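PDB 2CYA: tyrosyl-tRNA synthetase from Aeropyrum pernix, which probably attaches tyrosine to tRNA(Tyr) in two steps, first activating the amino acid with ATP and then transferring it to the acceptor end of the tRNA. Local coordinates for residues A[135-138]-A[139-143]; A[95-98]-A[99-103]; A[255-258]-A[259-263]; A[24-27]-A[28-32]. One frame throughout, in Å; residues are numbered along the deposited sequence.

Contact 1. Residues A[135-138]-A[139-143]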
loop_
_atom_site.group_PDB
_atom_site.type_symbol
_atom_site.label_atom_id
_atom_site.label_comp_id
_atom_site.label_asym_id
_atom_site.label_seq_id
_atom_site.Cartn_x
_atom_site.Cartn_y
_atom_site.Cartn_z
ATOM N N LYS A 135 -0.508 -0.074 9.946
ATOM C CA LYS A 135 -0.486 0.801 11.116
ATOM C C LYS A 135 -0.047 0.065 12.373
ATOM O O LYS A 135 0.369 0.689 13.351
ATOM C CB LYS A 135 -1.870 1.416 11.355
ATOM C CG LYS A 135 -2.285 2.438 10.310
ATOM C CD LYS A 135 -3.686 3.006 10.561
ATOM C CE LYS A 135 -3.803 3.716 11.916
ATOM N NZ LYS A 135 -2.821 4.824 12.056
ATOM N N ARG A 136 -0.134 -1.261 12.340
ATOM C CA ARG A 136 0.226 -2.074 13.490
ATOM C C ARG A 136 1.555 -2.792 13.376
ATOM O O ARG A 136 1.809 -3.741 14.120
ATOM C CB ARG A 136 -0.864 -3.099 13.757
ATOM C CG ARG A 136 -1.650 -2.829 14.999
ATOM C CD ARG A 136 -3.030 -2.323 14.703
ATOM N NE ARG A 136 -3.321 -1.154 15.520
ATOM C CZ ARG A 136 -4.531 -0.633 15.676
ATOM N NH1 ARG A 136 -5.582 -1.186 15.071
ATOM N NH2 ARG A 136 -4.689 0.452 16.424
ATOM N N ALA A 137 2.404 -2.356 12.452
ATOM C CA ALA A 137 3.698 -2.991 12.288
ATOM C C ALA A 137 4.742 -1.986 11.833
ATOM O O ALA A 137 4.636 -1.397 10.751
ATOM C CB ALA A 137 3.604 -4.128 11.292
ATOM N N SER A 138 5.762 -1.809 12.667
ATOM C CA SER A 138 6.844 -0.874 12.385
ATOM C C SER A 138 7.547 -1.209 11.078
ATOM O O SER A 138 7.432 -2.322 10.569
ATOM C CB SER A 138 7.859 -0.888 13.536
ATOM O OG SER A 138 8.610 -2.090 13.547
ATOM N N LEU A 139 8.270 -0.239 10.531
ATOM C CA LEU A 139 8.997 -0.464 9.291
ATOM C C LEU A 139 10.042 -1.536 9.587
ATOM O O LEU A 139 10.470 -2.274 8.692
ATOM C CB LEU A 139 9.677 0.830 8.826
ATOM C CG LEU A 139 10.440 0.804 7.491
ATOM C CD1 LEU A 139 10.698 2.229 7.003
ATOM C CD2 LEU A 139 11.756 0.069 7.659
ATOM N N ALA A 140 10.452 -1.609 10.852
ATOM C CA ALA A 140 11.439 -2.597 11.272
ATOM C C ALA A 140 10.766 -3.968 11.299
ATOM O O ALA A 140 11.264 -4.923 10.699
ATOM C CB ALA A 140 11.995 -2.246 12.660
ATOM N N ARG A 141 9.630 -4.063 11.986
ATOM C CA ARG A 141 8.915 -5.334 12.057
ATOM C C ARG A 141 8.657 -5.847 10.641
ATOM O O ARG A 141 8.912 -7.011 10.340
ATOM C CB ARG A 141 7.588 -5.179 12.811
ATOM C CG ARG A 141 6.769 -6.473 12.885
ATOM C CD ARG A 141 7.490 -7.530 13.713
ATOM N NE ARG A 141 6.917 -8.873 13.577
ATOM C CZ ARG A 141 7.161 -9.693 12.557
ATOM N NH1 ARG A 141 7.960 -9.314 11.568
ATOM N NH2 ARG A 141 6.646 -10.915 12.550
ATOM N N VAL A 142 8.175 -4.965 9.769
ATOM C CA VAL A 142 7.888 -5.328 8.384
ATOM C C VAL A 142 9.158 -5.635 7.615
ATOM O O VAL A 142 9.161 -6.458 6.707
ATOM C CB VAL A 142 7.142 -4.194 7.632
ATOM C CG1 VAL A 142 7.021 -4.540 6.151
ATOM C CG2 VAL A 142 5.759 -3.986 8.239
ATOM N N ARG A 143 10.247 -4.974 7.973
ATOM C CA ARG A 143 11.496 -5.205 7.267
ATOM C C ARG A 143 12.100 -6.558 7.624
ATOM O O ARG A 143 12.760 -7.185 6.794
ATOM C CB ARG A 143 12.490 -4.080 7.560
ATOM C CG ARG A 143 13.561 -3.923 6.492
ATOM C CD ARG A 143 14.272 -2.585 6.618
ATOM N NE ARG A 143 15.292 -2.406 5.592
ATOM C CZ ARG A 143 16.040 -1.315 5.468
ATOM N NH1 ARG A 143 15.881 -0.300 6.312
ATOM N NH2 ARG A 143 16.944 -1.233 4.499
#

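Contact 2. Residues A[95-98]-A[99-103]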
loop_
_atom_site.group_PDB
_atom_site.type_symbol
_atom_site.label_atom_id
_atom_site.label_comp_id
_atom_site.label_asym_id
_atom_site.label_seq_id
_atom_site.Cartn_x
_atom_site.Cartn_y
_atom_site.Cartn_z
ATOM N N ALA A 95 -1.300 -19.211 -14.266
ATOM C CA ALA A 95 -2.304 -19.649 -13.284
ATOM C C ALA A 95 -3.299 -20.647 -13.895
ATOM O O ALA A 95 -3.736 -21.594 -13.224
ATOM C CB ALA A 95 -3.060 -18.437 -12.714
ATOM N N ARG A 96 -3.675 -20.442 -15.156
ATOM C CA ARG A 96 -4.602 -21.382 -15.797
ATOM C C ARG A 96 -3.910 -22.746 -15.918
ATOM O O ARG A 96 -4.535 -23.785 -15.776
ATOM C CB ARG A 96 -5.009 -20.906 -17.187
ATOM C CG ARG A 96 -5.795 -19.617 -17.200
ATOM C CD ARG A 96 -6.574 -19.509 -18.511
ATOM N NE ARG A 96 -5.691 -19.373 -19.666
ATOM C CZ ARG A 96 -5.074 -18.244 -20.006
ATOM N NH1 ARG A 96 -5.243 -17.138 -19.279
ATOM N NH2 ARG A 96 -4.278 -18.226 -21.073
ATOM N N ILE A 97 -2.610 -22.734 -16.167
ATOM C CA ILE A 97 -1.868 -23.978 -16.278
ATOM C C ILE A 97 -1.799 -24.673 -14.912
ATOM O O ILE A 97 -1.980 -25.886 -14.811
ATOM C CB ILE A 97 -0.461 -23.711 -16.836
ATOM C CG1 ILE A 97 -0.590 -23.239 -18.291
ATOM C CG2 ILE A 97 0.389 -24.984 -16.786
ATOM C CD1 ILE A 97 0.727 -22.858 -18.953
ATOM N N VAL A 98 -1.554 -23.907 -13.859
ATOM C CA VAL A 98 -1.505 -24.469 -12.520
ATOM C C VAL A 98 -2.832 -25.174 -12.197
ATOM O O VAL A 98 -2.821 -26.266 -11.627
ATOM C CB VAL A 98 -1.184 -23.357 -11.472
ATOM C CG1 VAL A 98 -1.528 -23.818 -10.044
ATOM C CG2 VAL A 98 0.320 -22.995 -11.576
ATOM N N ARG A 99 -3.972 -24.577 -12.560
ATOM C CA ARG A 99 -5.246 -25.237 -12.265
ATOM C C ARG A 99 -5.339 -26.592 -12.958
ATOM O O ARG A 99 -5.828 -27.565 -12.376
ATOM C CB ARG A 99 -6.449 -24.397 -12.699
ATOM C CG ARG A 99 -6.783 -23.271 -11.763
ATOM C CD ARG A 99 -8.044 -22.532 -12.184
ATOM N NE ARG A 99 -7.747 -21.111 -12.355
ATOM C CZ ARG A 99 -7.851 -20.446 -13.503
ATOM N NH1 ARG A 99 -8.263 -21.061 -14.609
ATOM N NH2 ARG A 99 -7.496 -19.170 -13.556
ATOM N N ARG A 100 -4.878 -26.638 -14.204
ATOM C CA ARG A 100 -4.925 -27.869 -14.979
ATOM C C ARG A 100 -3.978 -28.898 -14.400
ATOM O O ARG A 100 -4.290 -30.085 -14.361
ATOM C CB ARG A 100 -4.562 -27.596 -16.443
ATOM C CG ARG A 100 -4.562 -28.831 -17.342
ATOM C CD ARG A 100 -5.887 -29.566 -17.299
ATOM N NE ARG A 100 -7.001 -28.683 -17.625
ATOM C CZ ARG A 100 -7.206 -28.156 -18.824
ATOM N NH1 ARG A 100 -6.370 -28.433 -19.819
ATOM N NH2 ARG A 100 -8.232 -27.334 -19.023
ATOM N N VAL A 101 -2.814 -28.437 -13.961
ATOM C CA VAL A 101 -1.826 -29.326 -13.375
ATOM C C VAL A 101 -2.373 -29.916 -12.081
ATOM O O VAL A 101 -2.225 -31.115 -11.832
ATOM C CB VAL A 101 -0.520 -28.575 -13.051
ATOM C CG1 VAL A 101 0.369 -29.449 -12.151
ATOM C CG2 VAL A 101 0.225 -28.206 -14.356
ATOM N N MET A 102 -3.001 -29.081 -11.254
ATOM C CA MET A 102 -3.537 -29.564 -9.990
ATOM C C MET A 102 -4.579 -30.658 -10.191
ATOM O O MET A 102 -4.578 -31.653 -9.477
ATOM C CB MET A 102 -4.133 -28.413 -9.167
ATOM C CG MET A 102 -3.072 -27.501 -8.571
ATOM S SD MET A 102 -3.770 -26.079 -7.724
ATOM C CE MET A 102 -4.433 -26.848 -6.181
ATOM N N GLU A 103 -5.462 -30.459 -11.160
ATOM C CA GLU A 103 -6.504 -31.423 -11.467
ATOM C C GLU A 103 -5.876 -32.729 -11.938
ATOM O O GLU A 103 -6.153 -33.802 -11.394
ATOM C CB GLU A 103 -7.419 -30.855 -12.560
ATOM C CG GLU A 103 -8.326 -31.884 -13.234
ATOM C CD GLU A 103 -9.359 -31.240 -14.162
ATOM O OE1 GLU A 103 -10.528 -31.135 -13.760
ATOM O OE2 GLU A 103 -9.000 -30.828 -15.285
#

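Contact 3. Residues A[255-258]-A[259-263]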
loop_
_atom_site.group_PDB
_atom_site.type_symbol
_atom_site.label_atom_id
_atom_site.label_comp_id
_atom_site.label_asym_id
_atom_site.label_seq_id
_atom_site.Cartn_x
_atom_site.Cartn_y
_atom_site.Cartn_z
ATOM N N ASP A 255 13.013 -37.684 -21.776
ATOM C CA ASP A 255 14.467 -37.597 -21.936
ATOM C C ASP A 255 15.052 -36.431 -21.122
ATOM O O ASP A 255 16.120 -36.564 -20.530
ATOM C CB ASP A 255 14.834 -37.443 -23.403
ATOM C CG ASP A 255 16.339 -37.501 -23.636
ATOM O OD1 ASP A 255 16.891 -36.548 -24.231
ATOM O OD2 ASP A 255 16.966 -38.503 -23.233
ATOM N N ASP A 256 14.346 -35.300 -21.086
ATOM C CA ASP A 256 14.797 -34.139 -20.301
ATOM C C ASP A 256 14.871 -34.554 -18.826
ATOM O O ASP A 256 15.826 -34.216 -18.119
ATOM C CB ASP A 256 13.807 -32.979 -20.422
ATOM C CG ASP A 256 13.888 -32.257 -21.749
ATOM O OD1 ASP A 256 12.909 -31.559 -22.099
ATOM O OD2 ASP A 256 14.919 -32.372 -22.439
ATOM N N ILE A 257 13.852 -35.276 -18.358
ATOM C CA ILE A 257 13.831 -35.727 -16.972
ATOM C C ILE A 257 14.990 -36.692 -16.661
ATOM O O ILE A 257 15.603 -36.616 -15.597
ATOM C CB ILE A 257 12.472 -36.397 -16.631
ATOM C CG1 ILE A 257 11.351 -35.354 -16.697
ATOM C CG2 ILE A 257 12.503 -36.997 -15.231
ATOM C CD1 ILE A 257 9.961 -35.930 -16.454
ATOM N N ARG A 258 15.274 -37.617 -17.572
ATOM C CA ARG A 258 16.376 -38.557 -17.377
ATOM C C ARG A 258 17.721 -37.820 -17.299
ATOM O O ARG A 258 18.577 -38.154 -16.470
ATOM C CB ARG A 258 16.423 -39.563 -18.527
ATOM C CG ARG A 258 15.491 -40.740 -18.350
ATOM C CD ARG A 258 15.452 -41.617 -19.575
ATOM N NE ARG A 258 14.322 -42.539 -19.476
ATOM C CZ ARG A 258 13.380 -42.682 -20.404
ATOM N NH1 ARG A 258 12.397 -43.542 -20.197
ATOM N NH2 ARG A 258 13.431 -41.991 -21.537
ATOM N N ARG A 259 17.895 -36.821 -18.162
ATOM C CA ARG A 259 19.136 -36.046 -18.194
ATOM C C ARG A 259 19.306 -35.236 -16.910
ATOM O O ARG A 259 20.325 -35.346 -16.224
ATOM C CB ARG A 259 19.151 -35.087 -19.391
ATOM C CG ARG A 259 20.419 -34.219 -19.492
ATOM C CD ARG A 259 20.096 -32.895 -20.172
ATOM N NE ARG A 259 19.159 -33.118 -21.268
ATOM C CZ ARG A 259 18.076 -32.384 -21.515
ATOM N NH1 ARG A 259 17.302 -32.705 -22.544
ATOM N NH2 ARG A 259 17.764 -31.346 -20.753
ATOM N N LYS A 260 18.295 -34.429 -16.591
ATOM C CA LYS A 260 18.337 -33.591 -15.398
ATOM C C LYS A 260 18.550 -34.385 -14.121
ATOM O O LYS A 260 19.299 -33.959 -13.249
ATOM C CB LYS A 260 17.058 -32.757 -15.288
ATOM C CG LYS A 260 16.914 -31.722 -16.391
ATOM C CD LYS A 260 15.624 -30.914 -16.216
ATOM C CE LYS A 260 15.415 -29.927 -17.345
ATOM N NZ LYS A 260 14.260 -29.035 -17.021
ATOM N N ILE A 261 17.896 -35.532 -13.995
ATOM C CA ILE A 261 18.072 -36.339 -12.790
ATOM C C ILE A 261 19.455 -37.015 -12.775
ATOM O O ILE A 261 20.122 -37.074 -11.742
ATOM C CB ILE A 261 16.968 -37.410 -12.686
ATOM C CG1 ILE A 261 15.601 -36.725 -12.518
ATOM C CG2 ILE A 261 17.265 -38.355 -11.534
ATOM C CD1 ILE A 261 15.507 -35.789 -11.327
ATOM N N ARG A 262 19.883 -37.514 -13.929
ATOM C CA ARG A 262 21.184 -38.169 -14.044
ATOM C C ARG A 262 22.310 -37.214 -13.604
ATOM O O ARG A 262 23.228 -37.609 -12.901
ATOM C CB ARG A 262 21.395 -38.631 -15.493
ATOM C CG ARG A 262 22.688 -39.397 -15.763
ATOM C CD ARG A 262 22.678 -40.021 -17.168
ATOM N NE ARG A 262 22.548 -39.014 -18.218
ATOM C CZ ARG A 262 21.558 -38.964 -19.107
ATOM N NH1 ARG A 262 20.585 -39.870 -19.094
ATOM N NH2 ARG A 262 21.535 -37.990 -20.010
ATOM N N LYS A 263 22.210 -35.952 -14.000
ATOM C CA LYS A 263 23.207 -34.942 -13.650
ATOM C C LYS A 263 23.009 -34.314 -12.263
ATOM O O LYS A 263 23.819 -33.497 -11.826
ATOM C CB LYS A 263 23.176 -33.816 -14.686
ATOM C CG LYS A 263 23.577 -34.222 -16.098
ATOM C CD LYS A 263 23.484 -33.016 -17.024
ATOM C CE LYS A 263 24.129 -33.290 -18.379
ATOM N NZ LYS A 263 24.029 -32.107 -19.295
HETATM O O HOH W 1 19.161 -35.367 -23.059
#

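Contact 4. Residues A[24-27]-A[28-32]. With SO4 (sulfate ion), chain B.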
loop_
_atom_site.group_PDB
_atom_site.type_symbol
_atom_site.label_atom_id
_atom_site.label_comp_id
_atom_site.label_asym_id
_atom_site.label_seq_id
_atom_site.Cartn_x
_atom_site.Cartn_y
_atom_site.Cartn_z
ATOM N N GLU A 24 -0.842 -27.436 18.673
ATOM C CA GLU A 24 -1.917 -27.390 19.652
ATOM C C GLU A 24 -3.027 -26.496 19.137
ATOM O O GLU A 24 -4.209 -26.809 19.296
ATOM C CB GLU A 24 -1.416 -26.898 21.011
ATOM C CG GLU A 24 -2.482 -27.021 22.092
ATOM C CD GLU A 24 -3.188 -28.390 22.096
ATOM O OE1 GLU A 24 -2.515 -29.431 22.330
ATOM O OE2 GLU A 24 -4.424 -28.418 21.864
ATOM N N GLU A 25 -2.660 -25.384 18.508
ATOM C CA GLU A 25 -3.683 -24.503 17.964
ATOM C C GLU A 25 -4.511 -25.245 16.907
ATOM O O GLU A 25 -5.735 -25.163 16.926
ATOM C CB GLU A 25 -3.053 -23.263 17.338
ATOM C CG GLU A 25 -2.525 -22.232 18.338
ATOM C CD GLU A 25 -1.719 -21.161 17.632
ATOM O OE1 GLU A 25 -1.900 -21.011 16.410
ATOM O OE2 GLU A 25 -0.910 -20.477 18.279
ATOM N N LEU A 26 -3.849 -25.962 15.995
ATOM C CA LEU A 26 -4.572 -26.709 14.956
ATOM C C LEU A 26 -5.474 -27.747 15.601
ATOM O O LEU A 26 -6.624 -27.909 15.200
ATOM C CB LEU A 26 -3.599 -27.418 13.986
ATOM C CG LEU A 26 -4.264 -28.293 12.913
ATOM C CD1 LEU A 26 -5.285 -27.498 12.091
ATOM C CD2 LEU A 26 -3.192 -28.855 11.996
ATOM N N LYS A 27 -4.962 -28.448 16.606
ATOM C CA LYS A 27 -5.787 -29.452 17.271
ATOM C C LYS A 27 -6.989 -28.804 17.941
ATOM O O LYS A 27 -8.078 -29.379 17.966
ATOM C CB LYS A 27 -4.955 -30.252 18.283
ATOM C CG LYS A 27 -3.994 -31.227 17.610
ATOM C CD LYS A 27 -3.027 -31.869 18.589
ATOM C CE LYS A 27 -2.112 -32.864 17.887
ATOM N NZ LYS A 27 -1.136 -33.508 18.819
ATOM N N GLY A 28 -6.804 -27.592 18.467
ATOM C CA GLY A 28 -7.922 -26.907 19.097
ATOM C C GLY A 28 -8.953 -26.549 18.041
ATOM O O GLY A 28 -10.160 -26.613 18.284
ATOM N N LEU A 29 -8.485 -26.166 16.855
ATOM C CA LEU A 29 -9.401 -25.819 15.761
ATOM C C LEU A 29 -10.135 -27.081 15.308
ATOM O O LEU A 29 -11.362 -27.090 15.113
ATOM C CB LEU A 29 -8.631 -25.226 14.565
ATOM C CG LEU A 29 -8.218 -23.752 14.626
ATOM C CD1 LEU A 29 -7.353 -23.389 13.397
ATOM C CD2 LEU A 29 -9.493 -22.885 14.674
ATOM N N LEU A 30 -9.380 -28.154 15.127
ATOM C CA LEU A 30 -10.009 -29.403 14.705
ATOM C C LEU A 30 -11.037 -29.869 15.727
ATOM O O LEU A 30 -12.122 -30.317 15.364
ATOM C CB LEU A 30 -8.948 -30.491 14.494
ATOM C CG LEU A 30 -7.964 -30.193 13.357
ATOM C CD1 LEU A 30 -6.822 -31.185 13.384
ATOM C CD2 LEU A 30 -8.718 -30.241 12.024
ATOM N N ALA A 31 -10.707 -29.739 17.003
ATOM C CA ALA A 31 -11.614 -30.184 18.063
ATOM C C ALA A 31 -12.908 -29.392 18.215
ATOM O O ALA A 31 -13.893 -29.927 18.730
ATOM C CB ALA A 31 -10.878 -30.218 19.410
ATOM N N SER A 32 -12.920 -28.133 17.772
ATOM C CA SER A 32 -14.108 -27.287 17.911
ATOM C C SER A 32 -15.288 -27.725 17.043
ATOM O O SER A 32 -16.438 -27.400 17.333
ATOM C CB SER A 32 -13.755 -25.822 17.602
ATOM O OG SER A 32 -13.348 -25.647 16.259
HETATM S S SO4 B . 3.335 -26.905 18.891
HETATM O O1 SO4 B . 4.071 -28.150 19.392
HETATM O O2 SO4 B . 4.076 -25.699 19.472
HETATM O O3 SO4 B . 3.504 -26.859 17.480
HETATM O O4 SO4 B . 2.071 -26.923 19.555
#

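Contact 1. Residues A[135-138]-A[139-143]
S138 and R141 meet at the start of helix 139-143, where the serine occupies the N-cap position. The side chain of S138 can be followed outward from CB, which lies beside the first turn at 3.8 Å from A140 N. From there the torsion turns OG into the slot between the backbone N and the carbonyl carbon (chi1 72°), bringing the hydroxyl in front of the N-H of R141. The bond from R141 N to S138 OG is short, 2.7 Å, and nearly straight at 168°. OG also touches carbon on the helix: R141 CB is 3.3 Å from it and A140 CB 3.5 Å. One N-H of the first turn, which has no earlier helical carbonyl to bond to, is thereby satisfied by a side chain. The serine's backbone adds a second link, V142 N to S138 O at 2.9 Å, the first i to i+4 bond of the helix. On the flank, A137 CB packs against V142 CG2 at 3.7 Å. This joins the residue before the cap to the fourth residue after it, the pairing of a hydrophobic staple, minimal here because one half is an alanine. The R141 guanidinium runs on to a salt bridge with D196. V142 lies about 8 Å, side chain to side chain, from Y165, predicted to bind tyrosine, so the capped helix probably borders that pocket. Around it, L139 and V142 rest on L163 and L167 of helix 161-175, R141 lies on M192 and L193 of helix 188-198, and E155 of the second subunit packs against S138, L139 and A140.

Contact 2. Residues A[95-98]-A[99-103]
R99 folds back over R96 one turn earlier in helix 88-104, an alpha helix of the Rossmann-type catalytic domain of class I synthetases. Its CG lies anti to the carbonyl carbon (chi1 -78°) and the chain bends at chi3 (-124°), which lays the guanidinium across the preceding turn. R96 CA lies 3.8 Å above one face of that group, toward its rim, and R96 CG is 3.9 Å from R99 NH1. The two guanidinium planes are 48° apart, and R96 NE stays 5.9 Å from R99 NH1, so R99's guanidinium meets carbon atoms of R96 rather than its charged end. The charge of R99 is met by a salt bridge from NE to E73 on strand 68-73, tying the helix to the central sheet. With a leucine in its place, E73 would probably be left without its charged mate and R96 CA would lose the flat group lying over it. The buried side is apolar. V98 sends CG1 to the sulfur of M102, the CG1 to SD distance being 3.9 Å, and both residues pack on M56 of helix 51-64; V98 also touches W52, a residue inferred to bind ATP. Next to this pair, I97 CG2 meets V101 CG2 at 4.0 Å while I97 leans on M351 and I358 of helix 349-360. V101 CG2 also sits tightly against the preceding turn, 3.2 Å from I97 O.

Contact 3. Residues A[255-258]-A[259-263]
D256 and R259 are brought together by their torsions: CG of D256 stands anti to its carbonyl carbon (chi1 -75°), while R259 leaves the helix with CG opposite its own backbone N and then bends sharply at chi3 (-39°). The two side chains consequently run alongside each other in the same direction. D256 OD2 and R259 NH1 form an i to i+3 salt bridge within helix 254-262, modelled at 2.4 Å, a length too short to be trusted at face value. The carboxylate and guanidinium planes are 65° apart, which rules out the flat, two-pronged pairing. D256 CA lies 3.5 Å above one face of the guanidinium, toward its rim. At the edge, in the guanidinium plane, a water accepts from R259 NE at 2.9 Å and donates to D255 OD1 at 2.8 Å, so the second acid is joined through solvent; directly, D255 OD1 is 4.2 Å from R259 NH1, beyond a salt bridge. R259 NH2 has E245 as a further salt-bridge partner, in the loop following the KMSKS motif. K260 starts with its CG 3.2 Å from D256 O and extends to D252 and to the carbonyls of P244 and A247. On the other flank, I257 CG2 lies 4.1 Å from I261 CG1, and these isoleucines face helix 323-346. With D255, D256 and E245 gathered about one guanidinium, the positive charge of R259 is probably well compensated, and the charged groups of R259 and K260 tie this helix to the loop beyond the KMSKS motif.

Contact 4. Residues A[24-27]-A[28-32]
A sulfate ion sits on the backbone N of E24, whose carbonyl O in turn takes the N-H of G28 at 2.8 Å. The bond from E24 N to sulfate O4 is 3.1 Å long and close to straight, 163°, and E23 N donates to the same ion. The sulfate probably came from the crystallisation liquor, but its place is telling. It lies off the N-terminal end of helix 23-32, where amide N-H groups point out of the first turn and the helix dipole would favour an anion. This alpha helix leads into strand 37-42 of the Rossmann-type sheet and packs between helix 5-14 and strand 207-211. Toward helix 5-14, L26 and L30 cross obliquely. With L26 CG opposite the backbone N (chi1 177°), its branch tip CD1 comes within 4.0 Å of L30 CG, and L26 CG within 3.9 Å of L30 CD1. L30 CG is pressed onto the preceding turn, 3.2 Å from L26 O. Cutting L26 back to an alanine is likely to open a gap here, leaving L30, F10 and I13 without the branched group they pack against. K27, beside them, makes a cation-pi contact with F10. L29 CG rests on the preceding turn, 3.7 Å from E25 O. Toward the sheet, L29 and E25 both touch V207, and E25 carries its carboxylate to a salt bridge with R195. Further along, S32 OG donates to L29 O at 2.7 Å, and S32 N approaches that oxygen from the same face of its carbonyl plane.

How the contacts relate
Along the chain the order is contact 4, contact 2, contact 1, contact 3, each closing before the next opens. None touches another: the closest approach is about 12 Å between nearest atoms of contacts 2 and 3, and the largest separation about 45 Å between centres of contacts 1 and 3, which lie on opposite sides of the chain's centre. Contacts 2 and 4 sit on helices packed against the same six-stranded mixed sheet, through strands 37-42 and 207-211 respectively. Contact 1 lies at the subunit interface of the homodimer, near the predicted tyrosine site, whereas contact 3 belongs to the part beyond the KMSKS motif. Together they sample the catalytic core, its dimer face and the region after that motif.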